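Local coordinates for protein inactive dihydroorotase-like domain (Chaetomium thermophilum, PDB 5NNL) that is an inactive dihydroorotase-like domain, a fungal member of the dihydroorotase family built as an alpha/beta barrel and lacking the activity its relatives have, at residues A[8-20]-A[213-225]. Residues are numbered along the deposited sequence; the frame is centred on the assembly and turned at random.
Sequences GLINIAAFVPGLV and IDVFSIGSLPYQL
Asn11 and Phe15 both extend their side chains anti to the backbone N (chi1 174° and -175°), which carries the amide of one to the backbone at Ile218 and the ring of the other against Tyr223. The amide oxygen of Asn11 takes two backbone N-H groups from opposite faces of its plane. Ile218 N donates across the contact to Asn11 OD1 over 3.0 Å and almost straight, while Ala13 N closes an Asx turn from the other face. With Asn11 ND2 also giving a weak bond to Ala13 O, the amide is tied to the corner of its own chain; its ND2 lies against CB and CG1 of Ile218, the two side chains crossing at about a right angle. Ala13 O accepts Gly219 N at 2.9 Å. Gly219 has a positive phi, a conformation that favours glycine, and its CA packs on Ala13 CB. One water receives the N-H of Ile12 and donates to Ile10 O and Phe216 O; a second joins Phe15 N to Gly219 O. Beside the first, Ile12 CD1 meets Val215 CG1 tip to tip at 3.6 Å. Farther along, Phe15 CE2 sits over one face of Tyr223, near the rim, 3.4 Å from Tyr223 CD2; the ring planes are inclined at 45°, and Pro17 CG adds contact at Tyr223 CE1, 3.8 Å away. The hydroxyl of Ser217 is bound by Asp178 on the neighbouring strand 175-180. One water thus joins strand 3-11 to strand 215-217, and the Asn11 amide holds the residue just after the latter; these are the first and eighth parallel strands in sequence, meeting as at the closure of the (beta/alpha)8 barrel of dihydroorotase-like proteins.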
ATOM      1  N   GLY A   8      -5.467 -11.534  -9.853  1.00 29.68           N
ATOM      2  CA  GLY A   8      -5.861 -10.321  -9.168  1.00 31.64           C
ATOM      3  C   GLY A   8      -4.712  -9.785  -8.342  1.00 30.53           C
ATOM      4  O   GLY A   8      -4.034 -10.553  -7.652  1.00 31.55           O
ATOM      5  N   LEU A   9      -4.463  -8.482  -8.413  1.00 27.39           N
ATOM      6  CA  LEU A   9      -3.294  -7.894  -7.773  1.00 28.35           C
ATOM      7  C   LEU A   9      -3.652  -7.349  -6.396  1.00 27.76           C
ATOM      8  O   LEU A   9      -4.823  -7.219  -6.026  1.00 25.46           O
ATOM      9  CB  LEU A   9      -2.691  -6.794  -8.656  1.00 27.05           C
ATOM     10  CG  LEU A   9      -2.186  -7.259 -10.028  1.00 27.66           C
ATOM     11  CD1 LEU A   9      -1.678  -6.071 -10.840  1.00 26.65           C
ATOM     12  CD2 LEU A   9      -1.093  -8.326  -9.899  1.00 26.21           C
ATOM     13  N   ILE A  10      -2.610  -7.022  -5.634  1.00 27.65           N
ATOM     14  CA  ILE A  10      -2.733  -6.693  -4.222  1.00 26.16           C
ATOM     15  C   ILE A  10      -2.005  -5.385  -3.957  1.00 28.34           C
ATOM     16  O   ILE A  10      -0.827  -5.242  -4.307  1.00 25.60           O
ATOM     17  CB  ILE A  10      -2.172  -7.819  -3.333  1.00 27.80           C
ATOM     18  CG1 ILE A  10      -2.938  -9.119  -3.594  1.00 31.72           C
ATOM     19  CG2 ILE A  10      -2.243  -7.429  -1.857  1.00 31.89           C
ATOM     20  CD1 ILE A  10      -2.399 -10.332  -2.848  1.00 33.05           C
ATOM     21  N   ASN A  11      -2.707  -4.430  -3.356  1.00 26.19           N
ATOM     22  CA  ASN A  11      -2.114  -3.188  -2.872  1.00 28.84           C
ATOM     23  C   ASN A  11      -2.190  -3.200  -1.351  1.00 28.15           C
ATOM     24  O   ASN A  11      -3.281  -3.104  -0.778  1.00 26.42           O
ATOM     25  CB  ASN A  11      -2.831  -1.963  -3.436  1.00 29.66           C
ATOM     26  CG  ASN A  11      -2.316  -0.666  -2.837  1.00 30.22           C
ATOM     27  OD1 ASN A  11      -1.164  -0.583  -2.411  1.00 27.87           O
ATOM     28  ND2 ASN A  11      -3.170   0.345  -2.786  1.00 27.13           N
ATOM     29  N   ILE A  12      -1.032  -3.321  -0.693  1.00 27.17           N
ATOM     30  CA  ILE A  12      -1.013  -3.420   0.764  1.00 27.66           C
ATOM     31  C   ILE A  12      -1.122  -2.078   1.472  1.00 27.47           C
ATOM     32  O   ILE A  12      -1.006  -2.034   2.702  1.00 27.46           O
ATOM     33  CB  ILE A  12       0.266  -4.117   1.264  1.00 30.14           C
ATOM     34  CG1 ILE A  12       1.509  -3.360   0.788  1.00 33.74           C
ATOM     35  CG2 ILE A  12       0.302  -5.542   0.771  1.00 32.46           C
ATOM     36  CD1 ILE A  12       2.739  -3.635   1.607  1.00 31.90           C
ATOM     37  N   ALA A  13      -1.334  -0.984   0.745  1.00 25.07           N
ATOM     38  CA  ALA A  13      -1.458   0.334   1.372  1.00 29.41           C
ATOM     39  C   ALA A  13      -2.352   1.182   0.467  1.00 30.56           C
ATOM     40  O   ALA A  13      -1.869   1.870  -0.434  1.00 28.83           O
ATOM     41  CB  ALA A  13      -0.100   0.987   1.591  1.00 29.52           C
ATOM     42  N   ALA A  14      -3.658   1.110   0.713  1.00 28.00           N
ATOM     43  CA  ALA A  14      -4.634   1.931   0.012  1.00 29.18           C
ATOM     44  C   ALA A  14      -5.091   3.036   0.953  1.00 32.97           C
ATOM     45  O   ALA A  14      -5.665   2.757   2.013  1.00 32.10           O
ATOM     46  CB  ALA A  14      -5.822   1.094  -0.462  1.00 30.86           C
ATOM     47  N   PHE A  15      -4.841   4.281   0.567  1.00 30.74           N
ATOM     48  CA  PHE A  15      -5.171   5.417   1.413  1.00 34.12           C
ATOM     49  C   PHE A  15      -6.631   5.810   1.220  1.00 37.95           C
ATOM     50  O   PHE A  15      -7.102   5.949   0.086  1.00 36.31           O
ATOM     51  CB  PHE A  15      -4.253   6.594   1.092  1.00 35.47           C
ATOM     52  CG  PHE A  15      -4.432   7.771   2.006  1.00 36.10           C
ATOM     53  CD1 PHE A  15      -4.044   7.705   3.336  1.00 34.78           C
ATOM     54  CD2 PHE A  15      -4.977   8.952   1.532  1.00 37.75           C
ATOM     55  CE1 PHE A  15      -4.204   8.794   4.176  1.00 36.32           C
ATOM     56  CE2 PHE A  15      -5.141  10.040   2.363  1.00 38.67           C
ATOM     57  CZ  PHE A  15      -4.753   9.962   3.687  1.00 37.99           C
ATOM     58  N   VAL A  16      -7.342   5.992   2.329  1.00 38.33           N
ATOM     59  CA  VAL A  16      -8.759   6.341   2.300  1.00 37.27           C
ATOM     60  C   VAL A  16      -8.961   7.589   3.151  1.00 37.76           C
ATOM     61  O   VAL A  16      -9.041   7.490   4.384  1.00 38.44           O
ATOM     62  CB  VAL A  16      -9.633   5.174   2.789  1.00 39.44           C
ATOM     63  CG1 VAL A  16     -11.117   5.551   2.738  1.00 39.76           C
ATOM     64  CG2 VAL A  16      -9.373   3.930   1.943  1.00 36.38           C
ATOM     65  N   PRO A  17      -9.040   8.776   2.540  1.00 36.46           N
ATOM     66  CA  PRO A  17      -9.188  10.009   3.335  1.00 38.55           C
ATOM     67  C   PRO A  17     -10.297   9.960   4.375  1.00 41.12           C
ATOM     68  O   PRO A  17     -10.042  10.240   5.553  1.00 41.31           O
ATOM     69  CB  PRO A  17      -9.456  11.068   2.257  1.00 39.31           C
ATOM     70  CG  PRO A  17      -8.731  10.570   1.065  1.00 39.82           C
ATOM     71  CD  PRO A  17      -8.816   9.063   1.115  1.00 40.09           C
ATOM     72  N   GLY A  18     -11.522   9.622   3.978  1.00 42.24           N
ATOM     73  CA  GLY A  18     -12.639   9.602   4.906  1.00 42.88           C
ATOM     74  C   GLY A  18     -12.903   8.231   5.489  1.00 42.96           C
ATOM     75  O   GLY A  18     -14.058   7.841   5.684  1.00 42.86           O
ATOM     76  N   LEU A  19     -11.831   7.491   5.781  1.00 38.86           N
ATOM     77  CA  LEU A  19     -11.981   6.143   6.319  1.00 41.38           C
ATOM     78  C   LEU A  19     -12.807   6.140   7.601  1.00 43.34           C
ATOM     79  O   LEU A  19     -13.693   5.294   7.777  1.00 44.38           O
ATOM     80  CB  LEU A  19     -10.605   5.528   6.576  1.00 38.60           C
ATOM     81  CG  LEU A  19     -10.596   4.122   7.178  1.00 40.61           C
ATOM     82  CD1 LEU A  19     -11.243   3.125   6.229  1.00 35.53           C
ATOM     83  CD2 LEU A  19      -9.177   3.701   7.519  1.00 39.49           C
ATOM     84  N   VAL A  20     -12.522   7.068   8.510  1.00 44.82           N
ATOM     85  CA  VAL A  20     -13.175   7.116   9.811  1.00 46.29           C
ATOM     86  C   VAL A  20     -14.195   8.252   9.878  1.00 44.86           C
ATOM     87  O   VAL A  20     -14.610   8.650  10.965  1.00 44.42           O
ATOM     88  CB  VAL A  20     -12.146   7.219  10.950  1.00 45.60           C
ATOM     89  CG1 VAL A  20     -11.386   5.908  11.089  1.00 41.53           C
ATOM     90  CG2 VAL A  20     -11.182   8.382  10.715  1.00 44.26           C
ATOM     91  N   ILE A 213      13.702  -5.262  -2.159  1.00 33.26           N
ATOM     92  CA  ILE A 213      12.340  -4.763  -2.031  1.00 31.47           C
ATOM     93  C   ILE A 213      11.385  -5.907  -2.348  1.00 31.48           C
ATOM     94  O   ILE A 213      11.395  -6.450  -3.458  1.00 30.73           O
ATOM     95  CB  ILE A 213      12.109  -3.559  -2.954  1.00 30.87           C
ATOM     96  CG1 ILE A 213      13.186  -2.496  -2.706  1.00 33.57           C
ATOM     97  CG2 ILE A 213      10.724  -2.974  -2.730  1.00 29.40           C
ATOM     98  CD1 ILE A 213      13.192  -1.364  -3.703  1.00 30.35           C
ATOM     99  N   ASP A 214      10.569  -6.284  -1.368  1.00 31.01           N
ATOM    100  CA  ASP A 214       9.671  -7.423  -1.504  1.00 30.13           C
ATOM    101  C   ASP A 214       8.345  -7.055  -2.152  1.00 28.07           C
ATOM    102  O   ASP A 214       7.757  -7.888  -2.851  1.00 28.08           O
ATOM    103  CB  ASP A 214       9.413  -8.045  -0.127  1.00 31.53           C
ATOM    104  CG  ASP A 214      10.693  -8.482   0.562  1.00 33.59           C
ATOM    105  OD1 ASP A 214      11.306  -9.477   0.120  1.00 35.53           O
ATOM    106  OD2 ASP A 214      11.107  -7.808   1.529  1.00 33.34           O
ATOM    107  N   VAL A 215       7.877  -5.819  -1.961  1.00 27.04           N
ATOM    108  CA  VAL A 215       6.521  -5.429  -2.324  1.00 27.31           C
ATOM    109  C   VAL A 215       6.512  -4.019  -2.899  1.00 26.22           C
ATOM    110  O   VAL A 215       7.273  -3.146  -2.474  1.00 23.57           O
ATOM    111  CB  VAL A 215       5.580  -5.505  -1.098  1.00 26.49           C
ATOM    112  CG1 VAL A 215       4.181  -4.990  -1.438  1.00 27.11           C
ATOM    113  CG2 VAL A 215       5.513  -6.922  -0.561  1.00 30.10           C
ATOM    114  N   PHE A 216       5.629  -3.801  -3.870  1.00 23.47           N
ATOM    115  CA  PHE A 216       5.257  -2.463  -4.305  1.00 25.01           C
ATOM    116  C   PHE A 216       3.912  -2.105  -3.691  1.00 28.30           C
ATOM    117  O   PHE A 216       3.000  -2.935  -3.645  1.00 28.16           O
ATOM    118  CB  PHE A 216       5.154  -2.369  -5.830  1.00 27.89           C
ATOM    119  CG  PHE A 216       6.478  -2.362  -6.548  1.00 27.90           C
ATOM    120  CD1 PHE A 216       7.558  -1.648  -6.057  1.00 27.31           C
ATOM    121  CD2 PHE A 216       6.628  -3.059  -7.732  1.00 28.74           C
ATOM    122  CE1 PHE A 216       8.762  -1.643  -6.731  1.00 31.16           C
ATOM    123  CE2 PHE A 216       7.827  -3.054  -8.408  1.00 28.60           C
ATOM    124  CZ  PHE A 216       8.893  -2.349  -7.912  1.00 26.24           C
ATOM    125  N   SER A 217       3.792  -0.869  -3.222  1.00 24.56           N
ATOM    126  CA  SER A 217       2.524  -0.356  -2.731  1.00 28.36           C
ATOM    127  C   SER A 217       2.215   0.951  -3.442  1.00 26.57           C
ATOM    128  O   SER A 217       3.079   1.559  -4.076  1.00 25.95           O
ATOM    129  CB  SER A 217       2.541  -0.130  -1.211  1.00 30.24           C
ATOM    130  OG  SER A 217       3.388   0.952  -0.870  1.00 30.35           O
ATOM    131  N   ILE A 218       0.958   1.365  -3.354  1.00 27.06           N
ATOM    132  CA  ILE A 218       0.576   2.696  -3.802  1.00 27.67           C
ATOM    133  C   ILE A 218       0.808   3.721  -2.702  1.00 29.55           C
ATOM    134  O   ILE A 218       1.498   4.724  -2.909  1.00 28.10           O
ATOM    135  CB  ILE A 218      -0.889   2.678  -4.277  1.00 28.64           C
ATOM    136  CG1 ILE A 218      -1.015   1.682  -5.435  1.00 29.48           C
ATOM    137  CG2 ILE A 218      -1.344   4.088  -4.657  1.00 31.97           C
ATOM    138  CD1 ILE A 218      -2.297   1.763  -6.199  1.00 33.80           C
ATOM    139  N   GLY A 219       0.256   3.469  -1.516  1.00 27.13           N
ATOM    140  CA  GLY A 219       0.579   4.253  -0.346  1.00 30.76           C
ATOM    141  C   GLY A 219      -0.187   5.558  -0.276  1.00 31.53           C
ATOM    142  O   GLY A 219      -1.098   5.838  -1.062  1.00 33.88           O
ATOM    143  N   SER A 220       0.197   6.371   0.705  1.00 31.22           N
ATOM    144  CA  SER A 220      -0.339   7.715   0.853  1.00 31.35           C
ATOM    145  C   SER A 220       0.495   8.749   0.114  1.00 33.26           C
ATOM    146  O   SER A 220       0.123   9.926   0.095  1.00 31.71           O
ATOM    147  CB  SER A 220      -0.434   8.091   2.338  1.00 36.53           C
ATOM    148  OG  SER A 220       0.844   8.083   2.954  1.00 30.97           O
ATOM    149  N   LEU A 221       1.600   8.332  -0.503  1.00 33.72           N
ATOM    150  CA  LEU A 221       2.453   9.278  -1.214  1.00 30.82           C
ATOM    151  C   LEU A 221       1.724   9.996  -2.339  1.00 31.95           C
ATOM    152  O   LEU A 221       1.901  11.221  -2.467  1.00 34.56           O
ATOM    153  CB  LEU A 221       3.697   8.553  -1.744  1.00 33.85           C
ATOM    154  CG  LEU A 221       4.645   9.375  -2.622  1.00 31.91           C
ATOM    155  CD1 LEU A 221       5.093  10.652  -1.911  1.00 37.81           C
ATOM    156  CD2 LEU A 221       5.854   8.535  -3.016  1.00 32.54           C
ATOM    157  N   PRO A 222       0.926   9.333  -3.182  1.00 33.31           N
ATOM    158  CA  PRO A 222       0.177  10.091  -4.197  1.00 33.29           C
ATOM    159  C   PRO A 222      -0.708  11.158  -3.588  1.00 34.63           C
ATOM    160  O   PRO A 222      -0.757  12.287  -4.090  1.00 36.18           O
ATOM    161  CB  PRO A 222      -0.647   9.008  -4.909  1.00 33.25           C
ATOM    162  CG  PRO A 222       0.093   7.737  -4.658  1.00 33.80           C
ATOM    163  CD  PRO A 222       0.691   7.884  -3.291  1.00 33.34           C
ATOM    164  N   TYR A 223      -1.414  10.825  -2.506  1.00 34.40           N
ATOM    165  CA  TYR A 223      -2.279  11.804  -1.859  1.00 40.73           C
ATOM    166  C   TYR A 223      -1.462  12.912  -1.208  1.00 41.05           C
ATOM    167  O   TYR A 223      -1.799  14.095  -1.336  1.00 41.95           O
ATOM    168  CB  TYR A 223      -3.169  11.121  -0.823  1.00 37.72           C
ATOM    169  CG  TYR A 223      -4.142  12.079  -0.176  1.00 46.28           C
ATOM    170  CD1 TYR A 223      -5.401  12.286  -0.720  1.00 46.31           C
ATOM    171  CD2 TYR A 223      -3.795  12.795   0.966  1.00 47.44           C
ATOM    172  CE1 TYR A 223      -6.292  13.167  -0.145  1.00 51.83           C
ATOM    173  CE2 TYR A 223      -4.681  13.682   1.549  1.00 50.63           C
ATOM    174  CZ  TYR A 223      -5.929  13.862   0.986  1.00 51.17           C
ATOM    175  OH  TYR A 223      -6.827  14.737   1.545  1.00 59.54           O
ATOM    176  N   GLN A 224      -0.390  12.550  -0.500  1.00 37.38           N
ATOM    177  CA  GLN A 224       0.448  13.561   0.138  1.00 42.50           C
ATOM    178  C   GLN A 224       1.008  14.539  -0.887  1.00 41.17           C
ATOM    179  O   GLN A 224       1.059  15.749  -0.640  1.00 41.01           O
ATOM    180  CB  GLN A 224       1.582  12.886   0.912  1.00 42.02           C
ATOM    181  CG  GLN A 224       2.590  13.852   1.505  1.00 43.04           C
ATOM    182  CD  GLN A 224       3.567  13.163   2.431  1.00 44.64           C
ATOM    183  OE1 GLN A 224       3.726  11.944   2.391  1.00 42.43           O
ATOM    184  NE2 GLN A 224       4.224  13.943   3.278  1.00 46.84           N
ATOM    185  N   LEU A 225       1.425  14.034  -2.050  1.00 39.02           N
ATOM    186  CA  LEU A 225       1.963  14.899  -3.095  1.00 39.66           C
ATOM    187  C   LEU A 225       0.901  15.856  -3.623  1.00 44.02           C
ATOM    188  O   LEU A 225       1.136  17.064  -3.733  1.00 46.31           O
ATOM    189  CB  LEU A 225       2.526  14.044  -4.230  1.00 41.45           C
ATOM    190  CG  LEU A 225       3.140  14.769  -5.431  1.00 42.38           C
ATOM    191  CD1 LEU A 225       4.480  15.382  -5.076  1.00 44.49           C
ATOM    192  CD2 LEU A 225       3.280  13.806  -6.602  1.00 45.71           C
TER
HETATM  193  O   HOH W   1       0.962  -4.288  -2.657  1.00 28.82           O
HETATM  194  O   HOH W   2      -3.253   4.737  -1.896  1.00 31.55           O